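Local coordinates for protein nucleoside kinase (Methanococcus jannaschii, PDB 2C4E) that phosphorylates nucleosides, above all inosine, guanosine and cytidine, to nucleoside monophosphates, with ATP as the preferred phosphate donor and a divalent metal such as magnesium, at residues A[14-19]-A[66-71]; A[47-52]-A[59-64]; A[73-78]-A[83-88]. All coordinates share one frame; numbering follows the deposited sequence.

Contact 1 of 3, residues A[14-19]-A[66-71]; sequences TALDYI and GYDFKN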
ATOM      1  N   THR A  14       7.558   9.879 -12.041  1.00 20.00           N
ATOM      2  CA  THR A  14       6.971   8.746 -12.707  1.00 19.83           C
ATOM      3  C   THR A  14       6.653   7.717 -11.617  1.00 19.93           C
ATOM      4  O   THR A  14       7.537   7.305 -10.879  1.00 18.80           O
ATOM      5  CB  THR A  14       7.969   8.194 -13.732  1.00 19.95           C
ATOM      6  OG1 THR A  14       8.119   9.138 -14.804  1.00 20.47           O
ATOM      7  CG2 THR A  14       7.430   6.941 -14.380  1.00 20.30           C
ATOM      8  N   ALA A  15       5.384   7.336 -11.498  1.00 20.22           N
ATOM      9  CA  ALA A  15       4.927   6.519 -10.371  1.00 20.55           C
ATOM     10  C   ALA A  15       3.867   5.507 -10.759  1.00 20.85           C
ATOM     11  O   ALA A  15       3.201   5.662 -11.769  1.00 21.20           O
ATOM     12  CB  ALA A  15       4.379   7.410  -9.270  1.00 20.61           C
ATOM     13  N   LEU A  16       3.715   4.475  -9.932  1.00 21.10           N
ATOM     14  CA  LEU A  16       2.624   3.516 -10.072  1.00 21.85           C
ATOM     15  C   LEU A  16       1.565   3.838  -9.025  1.00 21.97           C
ATOM     16  O   LEU A  16       1.882   3.905  -7.844  1.00 22.29           O
ATOM     17  CB  LEU A  16       3.149   2.098  -9.864  1.00 22.02           C
ATOM     18  CG  LEU A  16       4.221   1.701 -10.883  1.00 22.98           C
ATOM     19  CD1 LEU A  16       5.097   0.580 -10.335  1.00 24.89           C
ATOM     20  CD2 LEU A  16       3.551   1.307 -12.191  1.00 23.46           C
ATOM     21  N   ASP A  17       0.324   4.046  -9.466  1.00 22.81           N
ATOM     22  CA  ASP A  17      -0.799   4.406  -8.605  1.00 23.06           C
ATOM     23  C   ASP A  17      -1.677   3.172  -8.340  1.00 24.25           C
ATOM     24  O   ASP A  17      -2.040   2.450  -9.263  1.00 21.99           O
ATOM     25  CB  ASP A  17      -1.673   5.476  -9.270  1.00 23.36           C
ATOM     26  CG  ASP A  17      -0.941   6.791  -9.535  1.00 23.47           C
ATOM     27  OD1 ASP A  17       0.113   7.059  -8.923  1.00 24.35           O
ATOM     28  OD2 ASP A  17      -1.391   7.633 -10.339  1.00 22.70           O
ATOM     29  N   TYR A  18      -2.019   2.942  -7.078  1.00 26.35           N
ATOM     30  CA  TYR A  18      -2.833   1.791  -6.700  1.00 28.77           C
ATOM     31  C   TYR A  18      -4.049   2.231  -5.920  1.00 30.27           C
ATOM     32  O   TYR A  18      -3.918   2.831  -4.855  1.00 31.07           O
ATOM     33  CB  TYR A  18      -2.047   0.838  -5.810  1.00 28.84           C
ATOM     34  CG  TYR A  18      -0.791   0.293  -6.427  1.00 31.51           C
ATOM     35  CD1 TYR A  18       0.389   1.038  -6.425  1.00 33.58           C
ATOM     36  CD2 TYR A  18      -0.772  -0.976  -7.000  1.00 33.92           C
ATOM     37  CE1 TYR A  18       1.553   0.536  -6.981  1.00 34.85           C
ATOM     38  CE2 TYR A  18       0.394  -1.486  -7.564  1.00 35.15           C
ATOM     39  CZ  TYR A  18       1.549  -0.729  -7.544  1.00 35.55           C
ATOM     40  OH  TYR A  18       2.703  -1.230  -8.090  1.00 37.76           O
ATOM     41  N   ILE A  19      -5.231   1.887  -6.421  1.00 31.76           N
ATOM     42  CA  ILE A  19      -6.477   2.276  -5.773  1.00 32.37           C
ATOM     43  C   ILE A  19      -7.106   1.053  -5.119  1.00 33.14           C
ATOM     44  O   ILE A  19      -7.419   0.059  -5.782  1.00 33.33           O
ATOM     45  CB  ILE A  19      -7.408   2.976  -6.789  1.00 32.63           C
ATOM     46  CG1 ILE A  19      -6.702   4.240  -7.306  1.00 32.20           C
ATOM     47  CG2 ILE A  19      -8.717   3.343  -6.140  1.00 33.17           C
ATOM     48  CD1 ILE A  19      -7.279   4.830  -8.593  1.00 33.57           C
ATOM     49  N   GLY A  66      12.954   2.988 -10.136  1.00 21.00           N
ATOM     50  CA  GLY A  66      13.590   1.980  -9.295  1.00 21.89           C
ATOM     51  C   GLY A  66      13.955   0.705 -10.029  1.00 22.66           C
ATOM     52  O   GLY A  66      13.773   0.596 -11.239  1.00 22.75           O
ATOM     53  N   TYR A  67      14.464  -0.270  -9.270  1.00 23.88           N
ATOM     54  CA  TYR A  67      14.845  -1.579  -9.805  1.00 24.80           C
ATOM     55  C   TYR A  67      13.670  -2.369 -10.382  1.00 25.40           C
ATOM     56  O   TYR A  67      13.878  -3.315 -11.161  1.00 25.83           O
ATOM     57  CB  TYR A  67      15.574  -2.418  -8.732  1.00 25.15           C
ATOM     58  CG  TYR A  67      14.775  -2.706  -7.457  1.00 26.28           C
ATOM     59  CD1 TYR A  67      13.752  -3.657  -7.446  1.00 28.02           C
ATOM     60  CD2 TYR A  67      15.055  -2.037  -6.259  1.00 27.40           C
ATOM     61  CE1 TYR A  67      13.020  -3.929  -6.282  1.00 28.14           C
ATOM     62  CE2 TYR A  67      14.329  -2.302  -5.090  1.00 28.02           C
ATOM     63  CZ  TYR A  67      13.314  -3.251  -5.109  1.00 28.40           C
ATOM     64  OH  TYR A  67      12.584  -3.521  -3.967  1.00 28.09           O
ATOM     65  N   ASP A  68      12.448  -2.004  -9.974  1.00 26.09           N
ATOM     66  CA  ASP A  68      11.225  -2.651 -10.461  1.00 26.71           C
ATOM     67  C   ASP A  68      10.626  -1.961 -11.684  1.00 27.52           C
ATOM     68  O   ASP A  68       9.595  -2.387 -12.196  1.00 27.77           O
ATOM     69  CB  ASP A  68      10.177  -2.761  -9.343  1.00 26.68           C
ATOM     70  CG  ASP A  68       9.655  -1.412  -8.877  1.00 27.15           C
ATOM     71  OD1 ASP A  68      10.354  -0.398  -9.080  1.00 24.41           O
ATOM     72  OD2 ASP A  68       8.561  -1.276  -8.289  1.00 27.59           O
ATOM     73  N   PHE A  69      11.255  -0.879 -12.129  1.00 28.35           N
ATOM     74  CA  PHE A  69      10.894  -0.251 -13.397  1.00 29.07           C
ATOM     75  C   PHE A  69      11.497  -1.039 -14.551  1.00 30.17           C
ATOM     76  O   PHE A  69      10.818  -1.302 -15.535  1.00 31.00           O
ATOM     77  CB  PHE A  69      11.407   1.185 -13.449  1.00 28.77           C
ATOM     78  CG  PHE A  69      10.691   2.051 -14.450  1.00 27.90           C
ATOM     79  CD1 PHE A  69       9.483   2.640 -14.123  1.00 26.76           C
ATOM     80  CD2 PHE A  69      11.231   2.284 -15.713  1.00 26.82           C
ATOM     81  CE1 PHE A  69       8.821   3.462 -15.033  1.00 26.58           C
ATOM     82  CE2 PHE A  69      10.566   3.091 -16.630  1.00 27.64           C
ATOM     83  CZ  PHE A  69       9.363   3.682 -16.288  1.00 25.60           C
ATOM     84  N   LYS A  70      12.779  -1.388 -14.418  1.00 31.15           N
ATOM     85  CA  LYS A  70      13.527  -2.125 -15.442  1.00 31.65           C
ATOM     86  C   LYS A  70      12.750  -3.341 -15.959  1.00 31.87           C
ATOM     87  O   LYS A  70      12.425  -4.253 -15.198  0.20 31.81           O
ATOM     88  CB  LYS A  70      14.889  -2.589 -14.891  1.00 31.86           C
ATOM     89  CG  LYS A  70      16.090  -1.791 -15.385  0.20 31.63           C
ATOM     90  CD  LYS A  70      17.139  -1.628 -14.293  0.20 31.51           C
ATOM     91  CE  LYS A  70      18.413  -0.994 -14.825  0.20 31.42           C
ATOM     92  NZ  LYS A  70      19.237  -0.403 -13.733  0.20 31.14           N
ATOM     93  N   ASN A  71      12.443  -3.316 -17.257  1.00 32.20           N
ATOM     94  CA  ASN A  71      11.751  -4.403 -17.961  1.00 32.26           C
ATOM     95  C   ASN A  71      10.283  -4.587 -17.558  1.00 32.25           C
ATOM     96  O   ASN A  71       9.623  -5.515 -18.026  1.00 32.63           O
ATOM     97  CB  ASN A  71      12.494  -5.739 -17.804  1.00 32.38           C
ATOM     98  CG  ASN A  71      13.988  -5.628 -18.087  0.20 32.36           C
ATOM     99  OD1 ASN A  71      14.794  -6.353 -17.499  0.20 32.34           O
ATOM    100  ND2 ASN A  71      14.360  -4.734 -18.998  0.20 32.06           N
TER
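The carboxylate of Asp68 is gripped at both oxygens while it lies beside Leu16: OD1 is hydrogen-bonded to Thr96 OG1, OD2 forms a salt bridge with Lys98 NZ, and Leu16 CD1 stands 4.4 Å from Asp68 OD2. Leu16 belongs to strand 15-21 of the four-stranded sheet that forms the lid of ribokinase-family kinases, and Lys98 begins the neighbouring lid strand 98-103, so the carboxylate is tied to the same sheet that the leucine packs from. No hydrogen bond runs directly between 14-19 and 66-71; the two segments bury 102 Å² between them, with Thr14 and Phe69 meeting through carbon atoms. The loop is shaped locally by a backbone bond from Phe69 N to Gly66 O, 3.1 Å long, which closes a turn around Tyr67 and Asp68. Phe69 follows with CG anti to its own N (chi1 -159°), a setting that swings the ring toward the lid strand, where Tyr74 of helix 73-80 also meets it. Thr14 and Leu16 point toward the loop, and Ala15 between them points away; the strand also carries the substrate-binding Asp17. Thr14 divides its two branches, with OG1 hydrogen-bonded to Ser63 OG and the methyl carbon CG2 reaching the ring obliquely, 3.8 Å from Phe69 CE1.

Contact 2 of 3, residues A[47-52]-A[59-64]; sequences NTAVGI and SELLSC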
ATOM      1  N   ASN A  47       2.449  11.473 -16.498  1.00 19.87           N
ATOM      2  CA  ASN A  47       1.090  11.755 -16.960  1.00 20.64           C
ATOM      3  C   ASN A  47       1.112  12.829 -18.040  1.00 20.61           C
ATOM      4  O   ASN A  47       0.509  12.699 -19.105  1.00 21.23           O
ATOM      5  CB  ASN A  47       0.223  12.263 -15.813  1.00 20.48           C
ATOM      6  CG  ASN A  47      -0.097  11.176 -14.793  1.00 22.22           C
ATOM      7  OD1 ASN A  47       0.073   9.991 -15.068  1.00 20.50           O
ATOM      8  ND2 ASN A  47      -0.550  11.583 -13.619  1.00 21.22           N
ATOM      9  N   THR A  48       1.823  13.895 -17.744  1.00 21.42           N
ATOM     10  CA  THR A  48       1.920  15.021 -18.659  1.00 21.53           C
ATOM     11  C   THR A  48       2.649  14.596 -19.946  1.00 20.54           C
ATOM     12  O   THR A  48       2.188  14.892 -21.033  1.00 19.81           O
ATOM     13  CB  THR A  48       2.604  16.216 -17.974  1.00 22.06           C
ATOM     14  OG1 THR A  48       1.914  16.579 -16.762  1.00 24.28           O
ATOM     15  CG2 THR A  48       2.489  17.461 -18.824  1.00 22.57           C
ATOM     16  N   ALA A  49       3.773  13.886 -19.822  1.00 20.68           N
ATOM     17  CA  ALA A  49       4.557  13.446 -20.978  1.00 20.70           C
ATOM     18  C   ALA A  49       3.765  12.550 -21.888  1.00 21.09           C
ATOM     19  O   ALA A  49       3.852  12.671 -23.105  1.00 21.05           O
ATOM     20  CB  ALA A  49       5.837  12.736 -20.541  1.00 21.17           C
ATOM     21  N   VAL A  50       3.009  11.629 -21.298  1.00 21.31           N
ATOM     22  CA  VAL A  50       2.177  10.718 -22.075  1.00 21.50           C
ATOM     23  C   VAL A  50       1.033  11.468 -22.754  1.00 21.24           C
ATOM     24  O   VAL A  50       0.753  11.219 -23.917  1.00 22.46           O
ATOM     25  CB  VAL A  50       1.667   9.535 -21.211  1.00 21.61           C
ATOM     26  CG1 VAL A  50       0.666   8.665 -21.993  1.00 21.32           C
ATOM     27  CG2 VAL A  50       2.821   8.684 -20.760  1.00 21.66           C
ATOM     28  N   GLY A  51       0.386  12.392 -22.045  1.00 21.61           N
ATOM     29  CA  GLY A  51      -0.658  13.220 -22.643  1.00 21.75           C
ATOM     30  C   GLY A  51      -0.153  14.058 -23.804  1.00 21.67           C
ATOM     31  O   GLY A  51      -0.828  14.209 -24.827  1.00 21.71           O
ATOM     32  N   ILE A  52       1.044  14.607 -23.650  1.00 21.28           N
ATOM     33  CA  ILE A  52       1.669  15.418 -24.700  1.00 21.03           C
ATOM     34  C   ILE A  52       1.898  14.555 -25.929  1.00 20.89           C
ATOM     35  O   ILE A  52       1.553  14.940 -27.047  1.00 21.32           O
ATOM     36  CB  ILE A  52       2.984  16.038 -24.192  1.00 20.28           C
ATOM     37  CG1 ILE A  52       2.669  17.163 -23.193  1.00 20.95           C
ATOM     38  CG2 ILE A  52       3.814  16.557 -25.353  1.00 21.85           C
ATOM     39  CD1 ILE A  52       3.849  17.538 -22.321  1.00 20.93           C
ATOM     40  N   SER A  59       7.638  14.130 -26.581  1.00 23.69           N
ATOM     41  CA  SER A  59       7.998  14.441 -25.213  1.00 23.35           C
ATOM     42  C   SER A  59       9.152  13.575 -24.762  1.00 22.69           C
ATOM     43  O   SER A  59       9.442  12.519 -25.327  1.00 22.61           O
ATOM     44  CB  SER A  59       6.804  14.284 -24.265  1.00 23.20           C
ATOM     45  OG  SER A  59       6.317  12.960 -24.251  1.00 23.37           O
ATOM     46  N   GLU A  60       9.831  14.059 -23.743  1.00 22.22           N
ATOM     47  CA  GLU A  60      10.884  13.313 -23.095  1.00 22.59           C
ATOM     48  C   GLU A  60      10.654  13.430 -21.603  1.00 22.37           C
ATOM     49  O   GLU A  60      10.089  14.406 -21.133  1.00 22.65           O
ATOM     50  CB  GLU A  60      12.272  13.827 -23.500  1.00 23.22           C
ATOM     51  CG  GLU A  60      12.627  15.254 -23.107  1.00 24.78           C
ATOM     52  CD  GLU A  60      14.064  15.627 -23.490  1.00 27.82           C
ATOM     53  OE1 GLU A  60      14.660  14.930 -24.332  1.00 28.36           O
ATOM     54  OE2 GLU A  60      14.606  16.625 -22.953  1.00 27.21           O
ATOM     55  N   LEU A  61      11.101  12.433 -20.867  1.00 22.16           N
ATOM     56  CA  LEU A  61      10.836  12.333 -19.450  1.00 22.28           C
ATOM     57  C   LEU A  61      12.123  12.274 -18.655  1.00 22.38           C
ATOM     58  O   LEU A  61      13.066  11.550 -19.032  1.00 23.29           O
ATOM     59  CB  LEU A  61       9.997  11.076 -19.229  1.00 23.11           C
ATOM     60  CG  LEU A  61       9.286  10.793 -17.904  1.00 23.96           C
ATOM     61  CD1 LEU A  61       8.289  11.852 -17.539  1.00 24.62           C
ATOM     62  CD2 LEU A  61       8.591   9.447 -18.043  1.00 24.78           C
ATOM     63  N   LEU A  62      12.185  13.045 -17.574  1.00 21.18           N
ATOM     64  CA  LEU A  62      13.297  12.994 -16.632  1.00 21.55           C
ATOM     65  C   LEU A  62      12.699  12.681 -15.263  1.00 21.25           C
ATOM     66  O   LEU A  62      12.026  13.524 -14.674  1.00 20.84           O
ATOM     67  CB  LEU A  62      14.068  14.317 -16.592  1.00 22.05           C
ATOM     68  CG  LEU A  62      15.448  14.241 -15.924  1.00 24.23           C
ATOM     69  CD1 LEU A  62      16.211  15.516 -16.219  1.00 25.68           C
ATOM     70  CD2 LEU A  62      15.352  14.014 -14.415  1.00 24.89           C
ATOM     71  N   SER A  63      12.934  11.454 -14.795  1.00 20.88           N
ATOM     72  CA  SER A  63      12.458  10.976 -13.504  1.00 20.71           C
ATOM     73  C   SER A  63      13.471  10.012 -12.905  1.00 20.47           C
ATOM     74  O   SER A  63      14.292   9.446 -13.623  1.00 20.50           O
ATOM     75  CB  SER A  63      11.139  10.203 -13.646  1.00 20.73           C
ATOM     76  OG  SER A  63      10.168  10.922 -14.375  1.00 20.83           O
ATOM     77  N   CYS A  64      13.394   9.828 -11.592  1.00 20.14           N
ATOM     78  CA  CYS A  64      14.081   8.730 -10.914  1.00 20.04           C
ATOM     79  C   CYS A  64      13.132   7.539 -10.732  1.00 20.20           C
ATOM     80  O   CYS A  64      12.092   7.650 -10.075  1.00 20.53           O
ATOM     81  CB  CYS A  64      14.588   9.175  -9.542  1.00 19.78           C
ATOM     82  SG  CYS A  64      15.908  10.403  -9.593  1.00 21.31           S
TER
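Ser59 holds OG between its backbone N and carbonyl carbon, aiming the hydroxyl at the carbonyl oxygen of Ala49, while Ile52 keeps CG2 on the far side of its CB from the backbone N, which places this methyl against Ser59 CB. The hydroxyl donates to the helix carbonyl over 2.7 Å from Ser59 OG to Ala49 O. With a C=O...OG angle of 119° and OG 38° above the carbonyl plane, it approaches from over the peptide group, away from the lone-pair directions. This bond gives a buried serine hydroxyl an acceptor. Ile52 CG2 completes the grip on the serine, 3.9 Å from Ser59 CB. Helix 44-54 and strand 58-62 run antiparallel here, their local axes at 168° and 7.9 Å apart. Because 58-62 lies beside and parallel to strand 7-11 in the large sheet, the helix serves as the connection of a beta-alpha-beta crossover, with lid strands inserted ahead of it. Ser59 and Leu61 face the helix; Glu60 between them points away from it, and its OE2 is hydrogen-bonded to Thr9 OG1. The Ala49 methyl is shared: its CB lies 3.7 Å from Ser59 OG and 4.0 Å from Leu61 CD1. On another face of the helix, the substrate-binding Asn47 gives ND2 to Asp247, the probable proton acceptor, and takes a bond from Gln284 NE2 at OD1.

Contact 3 of 3, residues A[73-78]-A[83-88]; sequences GYERYL and INISKL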
ATOM      1  N   GLY A  73       6.123  -3.392 -16.707  1.00 30.00           N
ATOM      2  CA  GLY A  73       5.031  -2.926 -17.533  1.00 29.63           C
ATOM      3  C   GLY A  73       5.248  -1.493 -17.976  1.00 29.22           C
ATOM      4  O   GLY A  73       5.021  -1.156 -19.135  1.00 29.32           O
ATOM      5  N   TYR A  74       5.714  -0.656 -17.058  1.00 28.48           N
ATOM      6  CA  TYR A  74       5.768   0.782 -17.312  1.00 28.14           C
ATOM      7  C   TYR A  74       6.810   1.142 -18.375  1.00 27.98           C
ATOM      8  O   TYR A  74       6.541   1.964 -19.252  1.00 27.87           O
ATOM      9  CB  TYR A  74       6.033   1.545 -16.008  1.00 27.95           C
ATOM     10  CG  TYR A  74       5.398   2.931 -15.923  1.00 26.59           C
ATOM     11  CD1 TYR A  74       5.167   3.528 -14.687  1.00 23.63           C
ATOM     12  CD2 TYR A  74       5.025   3.647 -17.072  1.00 25.79           C
ATOM     13  CE1 TYR A  74       4.593   4.781 -14.594  1.00 24.60           C
ATOM     14  CE2 TYR A  74       4.457   4.903 -16.982  1.00 23.83           C
ATOM     15  CZ  TYR A  74       4.248   5.467 -15.747  1.00 22.85           C
ATOM     16  OH  TYR A  74       3.669   6.696 -15.656  1.00 24.48           O
ATOM     17  N   GLU A  75       7.987   0.535 -18.298  1.00 27.82           N
ATOM     18  CA  GLU A  75       9.066   0.836 -19.235  1.00 28.12           C
ATOM     19  C   GLU A  75       8.716   0.489 -20.679  1.00 28.13           C
ATOM     20  O   GLU A  75       8.947   1.292 -21.573  1.00 28.24           O
ATOM     21  CB  GLU A  75      10.338   0.106 -18.831  1.00 28.50           C
ATOM     22  CG  GLU A  75      11.535   0.418 -19.712  1.00 29.45           C
ATOM     23  CD  GLU A  75      12.752  -0.365 -19.301  1.00 30.79           C
ATOM     24  OE1 GLU A  75      13.002  -1.434 -19.895  1.00 31.45           O
ATOM     25  OE2 GLU A  75      13.445   0.086 -18.373  1.00 32.55           O
ATOM     26  N   ARG A  76       8.185  -0.715 -20.900  1.00 28.03           N
ATOM     27  CA  ARG A  76       7.774  -1.160 -22.236  1.00 27.88           C
ATOM     28  C   ARG A  76       6.653  -0.287 -22.788  1.00 27.72           C
ATOM     29  O   ARG A  76       6.642   0.047 -23.973  1.00 27.97           O
ATOM     30  CB  ARG A  76       7.333  -2.628 -22.202  1.00 27.82           C
ATOM     31  N   TYR A  77       5.723   0.078 -21.908  1.00 27.35           N
ATOM     32  CA  TYR A  77       4.601   0.972 -22.215  1.00 27.08           C
ATOM     33  C   TYR A  77       5.072   2.335 -22.731  1.00 26.99           C
ATOM     34  O   TYR A  77       4.554   2.843 -23.726  1.00 26.80           O
ATOM     35  CB  TYR A  77       3.754   1.116 -20.943  1.00 27.08           C
ATOM     36  CG  TYR A  77       2.726   2.227 -20.877  1.00 26.99           C
ATOM     37  CD1 TYR A  77       1.429   2.031 -21.340  1.00 26.54           C
ATOM     38  CD2 TYR A  77       3.026   3.445 -20.272  1.00 25.65           C
ATOM     39  CE1 TYR A  77       0.474   3.037 -21.245  1.00 26.55           C
ATOM     40  CE2 TYR A  77       2.082   4.451 -20.166  1.00 25.65           C
ATOM     41  CZ  TYR A  77       0.803   4.243 -20.656  1.00 26.13           C
ATOM     42  OH  TYR A  77      -0.146   5.222 -20.543  1.00 24.79           O
ATOM     43  N   LEU A  78       6.068   2.916 -22.069  1.00 26.58           N
ATOM     44  CA  LEU A  78       6.606   4.202 -22.495  1.00 26.31           C
ATOM     45  C   LEU A  78       7.405   4.061 -23.789  1.00 26.53           C
ATOM     46  O   LEU A  78       7.328   4.923 -24.662  1.00 26.25           O
ATOM     47  CB  LEU A  78       7.477   4.821 -21.395  1.00 26.24           C
ATOM     48  CG  LEU A  78       6.732   5.308 -20.149  1.00 25.81           C
ATOM     49  CD1 LEU A  78       7.730   5.756 -19.081  1.00 25.32           C
ATOM     50  CD2 LEU A  78       5.758   6.427 -20.469  1.00 24.95           C
ATOM     51  N   ILE A  83       8.087   7.566 -26.213  1.00 24.52           N
ATOM     52  CA  ILE A  83       8.441   8.649 -25.316  1.00 24.16           C
ATOM     53  C   ILE A  83       9.920   8.464 -24.976  1.00 23.54           C
ATOM     54  O   ILE A  83      10.324   7.393 -24.555  1.00 22.79           O
ATOM     55  CB  ILE A  83       7.513   8.673 -24.085  1.00 24.17           C
ATOM     56  CG1 ILE A  83       6.110   9.116 -24.544  1.00 24.54           C
ATOM     57  CG2 ILE A  83       8.041   9.649 -23.039  1.00 25.39           C
ATOM     58  CD1 ILE A  83       5.050   9.040 -23.505  1.00 26.06           C
ATOM     59  N   ASN A  84      10.710   9.509 -25.206  1.00 22.79           N
ATOM     60  CA  ASN A  84      12.155   9.483 -24.983  1.00 22.50           C
ATOM     61  C   ASN A  84      12.389   9.374 -23.479  1.00 22.39           C
ATOM     62  O   ASN A  84      12.069  10.295 -22.728  1.00 21.68           O
ATOM     63  CB  ASN A  84      12.775  10.764 -25.566  1.00 22.55           C
ATOM     64  CG  ASN A  84      14.306  10.809 -25.494  1.00 22.54           C
ATOM     65  OD1 ASN A  84      14.954  11.404 -26.370  1.00 25.25           O
ATOM     66  ND2 ASN A  84      14.880  10.220 -24.474  1.00 20.45           N
ATOM     67  N   ILE A  85      12.916   8.233 -23.042  1.00 21.82           N
ATOM     68  CA  ILE A  85      13.192   8.012 -21.628  1.00 21.76           C
ATOM     69  C   ILE A  85      14.687   7.826 -21.410  1.00 21.81           C
ATOM     70  O   ILE A  85      15.101   7.220 -20.429  1.00 21.51           O
ATOM     71  CB  ILE A  85      12.394   6.808 -21.102  1.00 22.11           C
ATOM     72  CG1 ILE A  85      12.667   5.552 -21.959  1.00 21.78           C
ATOM     73  CG2 ILE A  85      10.933   7.145 -21.092  1.00 22.14           C
ATOM     74  CD1 ILE A  85      12.233   4.268 -21.331  1.00 21.28           C
ATOM     75  N   SER A  86      15.473   8.379 -22.336  1.00 21.87           N
ATOM     76  CA  SER A  86      16.934   8.381 -22.264  1.00 21.96           C
ATOM     77  C   SER A  86      17.492   9.072 -21.015  1.00 21.99           C
ATOM     78  O   SER A  86      18.584   8.732 -20.569  1.00 22.73           O
ATOM     79  CB  SER A  86      17.538   9.011 -23.538  1.00 21.27           C
ATOM     80  OG  SER A  86      17.460  10.425 -23.558  1.00 22.98           O
ATOM     81  N   LYS A  87      16.739  10.015 -20.445  1.00 22.96           N
ATOM     82  CA  LYS A  87      17.198  10.764 -19.269  1.00 23.14           C
ATOM     83  C   LYS A  87      16.738  10.143 -17.927  1.00 23.45           C
ATOM     84  O   LYS A  87      17.044  10.692 -16.873  1.00 23.37           O
ATOM     85  CB  LYS A  87      16.780  12.237 -19.348  1.00 24.10           C
ATOM     86  CG  LYS A  87      17.499  13.062 -20.437  1.00 24.95           C
ATOM     87  CD  LYS A  87      16.793  14.384 -20.694  1.00 27.63           C
ATOM     88  CE  LYS A  87      17.645  15.337 -21.517  1.00 29.10           C
ATOM     89  NZ  LYS A  87      17.992  14.718 -22.825  1.00 30.11           N
ATOM     90  N   LEU A  88      16.036   9.007 -17.941  1.00 23.11           N
ATOM     91  CA  LEU A  88      15.617   8.386 -16.676  1.00 22.91           C
ATOM     92  C   LEU A  88      16.838   7.903 -15.889  1.00 22.84           C
ATOM     93  O   LEU A  88      17.782   7.361 -16.465  1.00 21.87           O
ATOM     94  CB  LEU A  88      14.680   7.196 -16.895  1.00 23.36           C
ATOM     95  CG  LEU A  88      13.264   7.413 -17.421  1.00 24.61           C
ATOM     96  CD1 LEU A  88      12.466   6.112 -17.341  1.00 24.92           C
ATOM     97  CD2 LEU A  88      12.538   8.538 -16.697  1.00 26.33           C
TER
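Ile83 opens the returning segment with a backbone bond to the helix: its N lies 3.2 Å from Leu78 O, nearly straight at the hydrogen (169°), with the donor tilted 23° from the carbonyl plane. The side chains of the pair also meet, Leu78 CD2 lying 4.1 Å from Ile83 CD1, and the isoleucine continues onto Val50 of helix 44-54. Asn84 points its side chain away from helix 73-80. The Asn84 backbone bonds to both Ser59 and Leu61, a parallel pairing that adds a short piece of chain to the edge of the large eight-stranded sheet. Helix 73-80 connects the parallel strands 64-65 and 89-90, which lie side by side as a beta-alpha-beta unit, and the Asn84 pairing falls on the way from the helix to the second of these strands. Ile85 faces the helix again. Its CG1 sits between the backbone N and carbonyl carbon (chi1 55°), spreading the two branches along the helix surface: CG2 packs 4.0 Å from Leu78 CD1, and CD1 reaches to 4.2 Å from Glu75 CG. The carboxylate of that glutamate is engaged elsewhere, OE2 with Tyr90 OH. From Ile85 the chain makes a type I turn through Ser86 and Lys87, closed by Leu88 N to Ile85 O at 3.2 Å, and Leu88 then packs on Leu61 and Phe69.

In the fold
From the N terminus, the chain leaves strand 7-11 and enters the lid at 14-19; contact 1 closes a long loop when 66-71 returns beside that strand. Nested inside it, contact 2 closes the short turn from helix 44-54 into edge strand 58-62. Contact 3 follows both in series and closes the short return from helix 73-80 into 83-88; no loops cross. Spatially they adjoin, with centres 9 to 14 Å apart. Val50 CG2 of contact 2 lies 3.6 Å from Ile83 CD1 of contact 3, and Ala15 O of contact 1 lies 3.3 Å from Tyr74 CE1 of contact 3. Together they join the lid sheet, two helices and the edge of the central sheet.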